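Local coordinates for putative iron binding protein (Bordetella pertussis Tohama I, PDB 2OWS) that binds ferric iron, here together with oxalate, and probably serves as the solute-binding protein of a bacterial iron-uptake system, at residues S103-V108 / L195-Y200; V134-G139 / A169-K174. All coordinates share one frame; numbering follows the deposited sequence.

Both contacts reach the same mixed sheet, where strands 193-197 and 134-135 are neighbours. Contact 1 (103-108 with 195-200) is buried near the centre of the chain and carries Y200, an iron ligand. Contact 2 (134-139 with 169-174) is only partly buried and lies farther out, with the two centres about 17 Å apart. L195 CD1 packs 4.0 Å from I136 CD1, and R107 NH2 3.9 Å from R137 CD. Contact 1 joins antiparallel strands and adds charged and phenolic groups beside the metal. Contact 2 ties a short edge strand to the end of a helix by backbone bonds, leucine packing and a water. Each touches the same oxalate, contact 1 through Y200 and contact 2 through R137.

Contact 1 of 2, residues S103-V108 / L195-Y200; sequences SLRDRV and LANAYY. With FE (Fe (III) ion), chain B; OXL (oxalate ion), chain C.
V108 and A196 form an antiparallel hydrogen-bonded pair. V108 N donates to A196 O at 2.9 Å, and A196 N donates to V108 O at 3.0 Å. R107 and N197 form the adjoining non-hydrogen-bonded pair. A198 N then donates to D106 O at 3.0 Å. This end is tightly packed. A198 CB sits against V108 CG2 and against the carboxylate of D106, whose OD2 also pairs with R224.

The chain goes on from strand 193-197 into a helix and brings two neighbouring tyrosines to the iron site of this periplasmic-binding-protein fold. Y200 OH binds the iron(III) at 1.9 Å, with the metal at the edge of the ring and in its plane. Oxalate O1 and O2 chelate the same ion, and Y143 OH is a further ligand. Y199 OH donates to Y200 OH and accepts from N197 ND2, so one hydroxyl links amide and ligand.

No side faces solvent, for all the touching residues are buried. On the arginine side the direct bond is weak and the charges are paired outside the two segments. Y199 CE2 stands 3.5 Å above the R105 guanidinium plane, over the centre of that group, with guanidinium and ring planes 32° apart. The R105 salt bridge goes to E276. R107, with CG anti to the backbone N (chi1 -162°), reaches N197 OD1 through NH1 in a weak bond of 2.9 Å. The guanidinium and amide planes are 79° apart, and D179 takes NH1 in a salt bridge.

Contact 2 of 2, residues V134-G139 / A169-K174; sequences VCIRSG and ANLARK. With OXL (oxalate ion), chain C.
V134 and L171 are bridged through their backbones, with the CA atoms 4.8 Å apart. V134 O accepts from A172 N at 2.8 Å. The CA of L171 adds a C-H contact to the same oxygen. V134 N is held less firmly. It gives a weak bond to N170 O at 3.4 Å. The apolar branches pack beside this bridge. L171 CD2 meets I136 CG2 at 3.6 Å and also touches V134 CG1, so one methyl serves both residues.

Strand 134-135 runs parallel to strand 193-197 at the edge of the sheet, where C135 and I193 are joined by backbone hydrogen bonding. The contact joins this strand to the last turn of helix 157-170 and the loop after it. The disulfide of C135 with C191 is a covalent tie in the same region. C135 CB lies over one face of the R173 guanidinium, offset toward its rim, and SG comes within 3.5 Å of R173 NE. That nitrogen has its charged partner in D185. A bend at chi2 (72°) folds the R173 chain back toward the strand. NH1 then lies 3.0 Å from I136 O, at the edge of the guanidinium and near its plane. NH1 also gives a weak bond to K174 O.

A water bridges the two backbones. It accepts from I136 N and donates to R173 O at 2.8 Å. R137 turns away from the 169-174 segment. Its NH1 donates to oxalate O1 at 2.7 Å, with the oxygen in the guanidinium plane. R180 NH2 and D179 N also bind this oxalate.

Contact 1 of 2, residues S103-V108 / L195-Y200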
loop_
_atom_site.group_PDB
_atom_site.type_symbol
_atom_site.label_atom_id
_atom_site.label_comp_id
_atom_site.label_asym_id
_atom_site.label_seq_id
_atom_site.Cartn_x
_atom_site.Cartn_y
_atom_site.Cartn_z
ATOM N N SER A 103 0.937 -3.043 -7.058
ATOM C CA SER A 103 -0.255 -2.217 -6.855
ATOM C C SER A 103 0.092 -1.107 -5.883
ATOM O O SER A 103 1.065 -1.200 -5.126
ATOM C CB SER A 103 -1.420 -3.041 -6.300
ATOM O OG SER A 103 -1.134 -3.489 -4.990
ATOM N N LEU A 104 -0.723 -0.061 -5.931
ATOM C CA LEU A 104 -0.553 1.124 -5.082
ATOM C C LEU A 104 -1.637 1.191 -4.011
ATOM O O LEU A 104 -2.826 0.923 -4.290
ATOM C CB LEU A 104 -0.579 2.404 -5.924
ATOM C CG LEU A 104 0.314 2.394 -7.171
ATOM C CD1 LEU A 104 0.195 3.719 -7.921
ATOM C CD2 LEU A 104 1.757 2.101 -6.802
ATOM N N ARG A 105 -1.204 1.566 -2.809
ATOM C CA ARG A 105 -2.058 1.704 -1.642
ATOM C C ARG A 105 -1.915 3.140 -1.131
ATOM O O ARG A 105 -1.066 3.430 -0.286
ATOM C CB ARG A 105 -1.632 0.693 -0.595
ATOM C CG ARG A 105 -1.914 -0.744 -1.050
ATOM C CD ARG A 105 -1.042 -1.776 -0.348
ATOM N NE ARG A 105 -1.152 -1.762 1.111
ATOM C CZ ARG A 105 -1.996 -2.501 1.824
ATOM N NH1 ARG A 105 -2.874 -3.313 1.232
ATOM N NH2 ARG A 105 -1.959 -2.420 3.152
ATOM N N ASP A 106 -2.760 4.012 -1.678
ATOM C CA ASP A 106 -2.735 5.424 -1.335
ATOM C C ASP A 106 -3.396 5.709 0.001
ATOM O O ASP A 106 -4.454 5.146 0.329
ATOM C CB ASP A 106 -3.314 6.317 -2.454
ATOM C CG ASP A 106 -4.673 5.867 -2.969
ATOM O OD1 ASP A 106 -4.892 4.646 -3.195
ATOM O OD2 ASP A 106 -5.505 6.770 -3.194
ATOM N N ARG A 107 -2.743 6.553 0.790
ATOM C CA ARG A 107 -3.261 6.950 2.100
ATOM C C ARG A 107 -3.916 8.324 1.965
ATOM O O ARG A 107 -3.234 9.311 1.636
ATOM C CB ARG A 107 -2.157 6.983 3.151
ATOM C CG ARG A 107 -2.710 6.955 4.595
ATOM C CD ARG A 107 -1.769 6.260 5.579
ATOM N NE ARG A 107 -2.331 6.094 6.929
ATOM C CZ ARG A 107 -3.275 5.205 7.243
ATOM N NH1 ARG A 107 -3.810 4.426 6.303
ATOM N NH2 ARG A 107 -3.693 5.094 8.501
ATOM N N VAL A 108 -5.235 8.365 2.169
ATOM C CA VAL A 108 -6.066 9.491 1.760
ATOM C C VAL A 108 -6.827 10.045 2.949
ATOM O O VAL A 108 -6.664 9.589 4.088
ATOM C CB VAL A 108 -7.033 9.086 0.605
ATOM C CG1 VAL A 108 -6.227 8.546 -0.603
ATOM C CG2 VAL A 108 -7.996 8.027 1.078
ATOM N N LEU A 195 -7.264 10.255 8.337
ATOM C CA LEU A 195 -6.389 9.591 7.362
ATOM C C LEU A 195 -6.589 8.085 7.427
ATOM O O LEU A 195 -6.617 7.505 8.502
ATOM C CB LEU A 195 -4.917 9.895 7.653
ATOM C CG LEU A 195 -4.439 11.303 7.306
ATOM C CD1 LEU A 195 -3.024 11.472 7.831
ATOM C CD2 LEU A 195 -4.509 11.543 5.803
ATOM N N ALA A 196 -6.719 7.477 6.258
ATOM C CA ALA A 196 -6.931 6.039 6.127
ATOM C C ALA A 196 -6.709 5.627 4.672
ATOM O O ALA A 196 -6.668 6.465 3.781
ATOM C CB ALA A 196 -8.335 5.670 6.609
ATOM N N ASN A 197 -6.535 4.334 4.418
ATOM C CA ASN A 197 -6.251 3.914 3.059
ATOM C C ASN A 197 -7.462 3.890 2.140
ATOM O O ASN A 197 -8.540 3.439 2.531
ATOM C CB ASN A 197 -5.558 2.558 3.036
ATOM C CG ASN A 197 -4.124 2.624 3.533
ATOM O OD1 ASN A 197 -3.511 3.686 3.539
ATOM N ND2 ASN A 197 -3.583 1.475 3.925
ATOM N N ALA A 198 -7.276 4.361 0.907
ATOM C CA ALA A 198 -8.365 4.424 -0.050
ATOM C C ALA A 198 -9.045 3.064 -0.318
ATOM O O ALA A 198 -10.270 3.011 -0.524
ATOM C CB ALA A 198 -7.847 5.030 -1.369
ATOM N N TYR A 199 -8.264 1.982 -0.356
ATOM C CA TYR A 199 -8.844 0.693 -0.758
ATOM C C TYR A 199 -9.945 0.242 0.203
ATOM O O TYR A 199 -10.891 -0.438 -0.238
ATOM C CB TYR A 199 -7.768 -0.395 -1.036
ATOM C CG TYR A 199 -6.903 -0.711 0.156
ATOM C CD1 TYR A 199 -7.360 -1.543 1.177
ATOM C CD2 TYR A 199 -5.626 -0.139 0.295
ATOM C CE1 TYR A 199 -6.576 -1.794 2.309
ATOM C CE2 TYR A 199 -4.845 -0.392 1.412
ATOM C CZ TYR A 199 -5.321 -1.222 2.409
ATOM O OH TYR A 199 -4.564 -1.433 3.532
ATOM N N TYR A 200 -9.868 0.642 1.489
ATOM C CA TYR A 200 -10.964 0.290 2.422
ATOM C C TYR A 200 -12.288 0.909 2.000
ATOM O O TYR A 200 -13.345 0.360 2.280
ATOM C CB TYR A 200 -10.673 0.656 3.893
ATOM C CG TYR A 200 -9.496 -0.091 4.411
ATOM C CD1 TYR A 200 -8.314 0.575 4.718
ATOM C CD2 TYR A 200 -9.542 -1.479 4.566
ATOM C CE1 TYR A 200 -7.210 -0.108 5.152
ATOM C CE2 TYR A 200 -8.451 -2.171 5.015
ATOM C CZ TYR A 200 -7.271 -1.481 5.282
ATOM O OH TYR A 200 -6.146 -2.160 5.660
HETATM FE FE FE B . -5.180 -3.246 6.822
HETATM C C1 OXL C . -7.007 -2.212 8.818
HETATM C C2 OXL C . -7.698 -3.396 8.305
HETATM O O1 OXL C . -5.799 -2.047 8.524
HETATM O O2 OXL C . -7.096 -4.096 7.463
HETATM O O3 OXL C . -7.634 -1.367 9.505
HETATM O O4 OXL C . -8.859 -3.656 8.697
#

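Contact 2 of 2, residues V134-G139 / A169-K174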
loop_
_atom_site.group_PDB
_atom_site.type_symbol
_atom_site.label_atom_id
_atom_site.label_comp_id
_atom_site.label_asym_id
_atom_site.label_seq_id
_atom_site.Cartn_x
_atom_site.Cartn_y
_atom_site.Cartn_z
ATOM N N VAL A 134 -10.523 15.217 14.008
ATOM C CA VAL A 134 -9.687 14.262 13.250
ATOM C C VAL A 134 -9.703 12.871 13.904
ATOM O O VAL A 134 -9.491 12.721 15.115
ATOM C CB VAL A 134 -8.233 14.779 13.146
ATOM C CG1 VAL A 134 -7.367 13.772 12.366
ATOM C CG2 VAL A 134 -8.189 16.149 12.483
ATOM N N CYS A 135 -9.919 11.852 13.064
ATOM C CA CYS A 135 -9.716 10.460 13.484
ATOM C C CYS A 135 -8.525 9.851 12.750
ATOM O O CYS A 135 -8.333 10.096 11.553
ATOM C CB CYS A 135 -10.953 9.613 13.186
ATOM S SG CYS A 135 -12.391 9.911 14.247
ATOM N N ILE A 136 -7.759 9.033 13.478
ATOM C CA ILE A 136 -6.648 8.277 12.912
ATOM C C ILE A 136 -6.321 7.093 13.807
ATOM O O ILE A 136 -6.562 7.131 15.013
ATOM C CB ILE A 136 -5.410 9.190 12.698
ATOM C CG1 ILE A 136 -4.419 8.541 11.740
ATOM C CG2 ILE A 136 -4.733 9.557 14.008
ATOM C CD1 ILE A 136 -3.288 9.494 11.318
ATOM N N ARG A 137 -5.825 6.010 13.208
ATOM C CA ARG A 137 -5.336 4.885 13.999
ATOM C C ARG A 137 -3.964 5.213 14.598
ATOM O O ARG A 137 -3.405 6.287 14.370
ATOM C CB ARG A 137 -5.253 3.620 13.140
ATOM C CG ARG A 137 -4.017 3.563 12.242
ATOM C CD ARG A 137 -4.054 2.397 11.290
ATOM N NE ARG A 137 -4.266 1.135 11.986
ATOM C CZ ARG A 137 -4.630 0.010 11.368
ATOM N NH1 ARG A 137 -4.812 -0.001 10.049
ATOM N NH2 ARG A 137 -4.815 -1.097 12.074
ATOM N N SER A 138 -3.436 4.280 15.385
ATOM C CA SER A 138 -2.120 4.454 16.020
ATOM C C SER A 138 -1.075 5.031 15.082
ATOM O O SER A 138 -0.915 4.568 13.950
ATOM C CB SER A 138 -1.600 3.100 16.530
ATOM O OG SER A 138 -0.237 3.195 16.928
ATOM N N GLY A 139 -0.336 6.026 15.566
ATOM C CA GLY A 139 0.752 6.607 14.792
ATOM C C GLY A 139 1.894 5.653 14.499
ATOM O O GLY A 139 2.690 5.908 13.590
ATOM N N ALA A 169 -2.775 16.994 18.602
ATOM C CA ALA A 169 -3.616 17.962 19.320
ATOM C C ALA A 169 -5.033 17.989 18.771
ATOM O O ALA A 169 -5.981 18.356 19.494
ATOM C CB ALA A 169 -3.011 19.339 19.204
ATOM N N ASN A 170 -5.186 17.623 17.496
ATOM C CA ASN A 170 -6.479 17.686 16.804
ATOM C C ASN A 170 -7.319 16.418 16.899
ATOM O O ASN A 170 -8.466 16.406 16.434
ATOM C CB ASN A 170 -6.296 17.995 15.310
ATOM C CG ASN A 170 -5.933 19.439 15.033
ATOM O OD1 ASN A 170 -5.472 19.770 13.922
ATOM N ND2 ASN A 170 -6.135 20.305 16.019
ATOM N N LEU A 171 -6.765 15.357 17.475
ATOM C CA LEU A 171 -7.506 14.086 17.477
ATOM C C LEU A 171 -8.782 14.135 18.291
ATOM O O LEU A 171 -8.797 14.660 19.399
ATOM C CB LEU A 171 -6.624 12.932 17.956
ATOM C CG LEU A 171 -5.380 12.678 17.102
ATOM C CD1 LEU A 171 -4.667 11.428 17.612
ATOM C CD2 LEU A 171 -5.754 12.554 15.628
ATOM N N ALA A 172 -9.845 13.541 17.744
ATOM C CA ALA A 172 -11.136 13.486 18.425
ATOM C C ALA A 172 -11.185 12.376 19.467
ATOM O O ALA A 172 -11.978 12.413 20.406
ATOM C CB ALA A 172 -12.248 13.302 17.405
ATOM N N ARG A 173 -10.357 11.362 19.273
ATOM C CA ARG A 173 -10.233 10.255 20.205
ATOM C C ARG A 173 -8.831 9.663 20.042
ATOM O O ARG A 173 -8.104 10.047 19.114
ATOM C CB ARG A 173 -11.356 9.207 20.005
ATOM C CG ARG A 173 -11.855 8.951 18.575
ATOM C CD ARG A 173 -10.832 8.206 17.773
ATOM N NE ARG A 173 -11.382 7.505 16.613
ATOM C CZ ARG A 173 -10.636 6.782 15.785
ATOM N NH1 ARG A 173 -9.329 6.671 15.989
ATOM N NH2 ARG A 173 -11.193 6.167 14.761
ATOM N N LYS A 174 -8.426 8.770 20.946
ATOM C CA LYS A 174 -7.057 8.260 20.935
ATOM C C LYS A 174 -6.760 7.569 19.601
ATOM O O LYS A 174 -7.651 6.979 18.956
ATOM C CB LYS A 174 -6.759 7.356 22.157
ATOM C CG LYS A 174 -6.878 5.840 21.978
ATOM C CD LYS A 174 -6.362 5.128 23.243
ATOM C CE LYS A 174 -5.841 3.716 22.979
ATOM N NZ LYS A 174 -6.904 2.672 22.950
HETATM C C1 OXL C . -7.007 -2.212 8.818
HETATM C C2 OXL C . -7.698 -3.396 8.305
HETATM O O1 OXL C . -5.799 -2.047 8.524
HETATM O O2 OXL C . -7.096 -4.096 7.463
HETATM O O3 OXL C . -7.634 -1.367 9.505
HETATM O O4 OXL C . -8.859 -3.656 8.697
HETATM O O HOH W 1 -7.836 9.323 16.458
#